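Long-range contact in uncharacterized protein (PDB 4HFV), which is a putative effector secreted by the Dot/Icm type IV system of Legionella pneumophila, its molecular activity not established: residues V7-L12 with E71-V76. Numbering follows the deposited sequence. Where two conformers were deposited one is given.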
loop_
_atom_site.group_PDB
_atom_site.type_symbol
_atom_site.label_atom_id
_atom_site.label_comp_id
_atom_site.label_asym_id
_atom_site.label_seq_id
_atom_site.Cartn_x
_atom_site.Cartn_y
_atom_site.Cartn_z
ATOM N N VAL A 7 -14.332 -11.712 15.504
ATOM C CA VAL A 7 -14.614 -12.816 16.415
ATOM C C VAL A 7 -13.362 -13.092 17.250
ATOM O O VAL A 7 -12.287 -13.214 16.688
ATOM C CB VAL A 7 -14.969 -14.124 15.656
ATOM C CG1 VAL A 7 -15.297 -15.254 16.666
ATOM C CG2 VAL A 7 -16.144 -13.904 14.709
ATOM N N ALA A 8 -13.497 -13.283 18.565
ATOM C CA ALA A 8 -12.303 -13.605 19.364
ATOM C C ALA A 8 -11.536 -14.816 18.803
ATOM O O ALA A 8 -12.131 -15.782 18.284
ATOM C CB ALA A 8 -12.636 -13.774 20.845
ATOM N N TYR A 9 -10.199 -14.741 18.854
ATOM C CA TYR A 9 -9.360 -15.768 18.225
ATOM C C TYR A 9 -9.638 -17.222 18.708
ATOM O O TYR A 9 -9.768 -18.151 17.885
ATOM C CB TYR A 9 -7.876 -15.439 18.436
ATOM C CG TYR A 9 -6.969 -16.506 17.905
ATOM C CD1 TYR A 9 -6.681 -16.588 16.570
ATOM C CD2 TYR A 9 -6.423 -17.463 18.756
ATOM C CE1 TYR A 9 -5.866 -17.599 16.075
ATOM C CE2 TYR A 9 -5.614 -18.477 18.272
ATOM C CZ TYR A 9 -5.328 -18.534 16.923
ATOM O OH TYR A 9 -4.501 -19.550 16.426
ATOM N N GLU A 10 -9.688 -17.463 20.016
ATOM C CA GLU A 10 -9.838 -18.870 20.450
ATOM C C GLU A 10 -11.132 -19.480 19.932
ATOM O O GLU A 10 -11.157 -20.632 19.471
ATOM C CB GLU A 10 -9.755 -19.008 21.945
ATOM C CG GLU A 10 -8.354 -18.713 22.517
ATOM C CD GLU A 10 -7.265 -19.652 21.971
ATOM O OE1 GLU A 10 -7.555 -20.848 21.773
ATOM O OE2 GLU A 10 -6.112 -19.192 21.751
ATOM N N LYS A 11 -12.204 -18.703 20.026
ATOM C CA LYS A 11 -13.511 -19.132 19.587
ATOM C C LYS A 11 -13.493 -19.428 18.091
ATOM O O LYS A 11 -13.963 -20.501 17.650
ATOM C CB LYS A 11 -14.544 -18.067 19.898
ATOM C CG LYS A 11 -15.961 -18.518 19.640
ATOM C CD LYS A 11 -16.757 -17.418 19.027
ATOM C CE LYS A 11 -18.053 -17.198 19.761
ATOM N NZ LYS A 11 -19.203 -17.910 19.119
ATOM N N LEU A 12 -12.904 -18.531 17.303
ATOM C CA LEU A 12 -12.863 -18.706 15.854
ATOM C C LEU A 12 -12.026 -19.915 15.468
ATOM O O LEU A 12 -12.396 -20.685 14.576
ATOM C CB LEU A 12 -12.320 -17.417 15.165
ATOM C CG LEU A 12 -12.295 -17.478 13.638
ATOM C CD1 LEU A 12 -13.635 -17.843 13.014
ATOM C CD2 LEU A 12 -11.791 -16.140 13.057
ATOM N N GLU A 71 -6.003 -9.493 20.002
ATOM C CA GLU A 71 -6.752 -8.809 18.954
ATOM C C GLU A 71 -6.043 -8.909 17.589
ATOM O O GLU A 71 -6.696 -9.005 16.556
ATOM C CB GLU A 71 -6.993 -7.340 19.324
ATOM C CG GLU A 71 -7.731 -6.567 18.217
ATOM C CD GLU A 71 -8.044 -5.119 18.601
ATOM O OE1 GLU A 71 -8.513 -4.898 19.735
ATOM O OE2 GLU A 71 -7.805 -4.202 17.773
ATOM N N ASP A 72 -4.713 -8.879 17.592
ATOM C CA ASP A 72 -3.951 -9.014 16.349
ATOM C C ASP A 72 -4.059 -10.449 15.815
ATOM O O ASP A 72 -4.252 -10.656 14.618
ATOM C CB ASP A 72 -2.494 -8.587 16.582
ATOM C CG ASP A 72 -1.590 -8.827 15.374
ATOM O OD1 ASP A 72 -2.066 -8.851 14.206
ATOM O OD2 ASP A 72 -0.372 -8.972 15.616
ATOM N N LYS A 73 -3.986 -11.435 16.708
ATOM C CA LYS A 73 -4.267 -12.824 16.341
ATOM C C LYS A 73 -5.670 -12.944 15.737
ATOM O O LYS A 73 -5.873 -13.551 14.679
ATOM C CB LYS A 73 -4.152 -13.749 17.556
ATOM C CG LYS A 73 -2.749 -13.969 18.069
ATOM C CD LYS A 73 -2.766 -14.709 19.389
ATOM C CE LYS A 73 -3.015 -16.179 19.210
ATOM N NZ LYS A 73 -3.177 -16.834 20.561
ATOM N N ALA A 74 -6.649 -12.328 16.379
ATOM C CA ALA A 74 -8.013 -12.414 15.845
ATOM C C ALA A 74 -8.119 -11.769 14.468
ATOM O O ALA A 74 -8.771 -12.298 13.517
ATOM C CB ALA A 74 -9.016 -11.793 16.844
ATOM N N ARG A 75 -7.497 -10.598 14.322
ATOM C CA ARG A 75 -7.576 -9.892 13.041
ATOM C C ARG A 75 -7.035 -10.743 11.898
ATOM O O ARG A 75 -7.666 -10.851 10.838
ATOM C CB ARG A 75 -6.857 -8.540 13.088
ATOM C CG ARG A 75 -7.118 -7.728 11.798
ATOM C CD ARG A 75 -6.723 -6.241 11.910
ATOM N NE ARG A 75 -7.443 -5.545 12.977
ATOM C CZ ARG A 75 -6.940 -5.267 14.183
ATOM N NH1 ARG A 75 -7.711 -4.636 15.069
ATOM N NH2 ARG A 75 -5.688 -5.614 14.513
ATOM N N VAL A 76 -5.888 -11.385 12.117
ATOM C CA VAL A 76 -5.368 -12.293 11.108
ATOM C C VAL A 76 -6.294 -13.454 10.779
ATOM O O VAL A 76 -6.571 -13.726 9.581
ATOM C CB VAL A 76 -3.967 -12.806 11.446
ATOM C CG1 VAL A 76 -3.491 -13.821 10.386
ATOM C CG2 VAL A 76 -2.966 -11.600 11.531
HETATM O O HOH W 1 -3.208 -19.615 20.745
#
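Tyr9 and Lys73 carry this helix-helix contact, in which the first turn of helix 9-27 sits against an early turn of helix 70-90 in an all-helical fold. The two backbones come nearest at Tyr9 and Ala74, whose CA atoms lie 4.3 Å apart. Tyr9 holds CG anti to its backbone N (chi1 176°), and the lysine chain runs obliquely across one face of the ring. Lys73 CE stands 3.9 Å from the ring centroid, 23° off the normal, a CH-pi contact displaced toward the CD2-CE2 side. At the other end of the same lysine chain, CB reaches Tyr9 CG and CD1, so the aliphatic part touches the ring at both ends. A bend at chi3 (78°) sets CE over the phenol. Ala74 packs its CB beside the start of the first helix, 3.6 Å from Val7 O and 4.1 Å from Tyr9 CB; Ala8 takes the N-cap position there. Ile60 and Leu63 of helix 49-64 and Leu77 of helix 70-90 also touch the buried tyrosine, whose hydroxyl is hydrogen-bonded to Asp64 OD1, tying the pair to a third helix. Val7 N bonds to Asn78 OD1, a second link between the start of the chain and helix 70-90. No direct hydrogen bond joins the segments 7-12 and 71-76. Glu10, its chain bent at chi2, brings its carboxylate to the exposed side, where OE2 lies at the edge of the Tyr9 ring. Its salt bridge with the ammonium is long, and a water completes the link: it accepts from Lys73 NZ at 2.8 Å and donates to Glu10 OE2 at 3.1 Å.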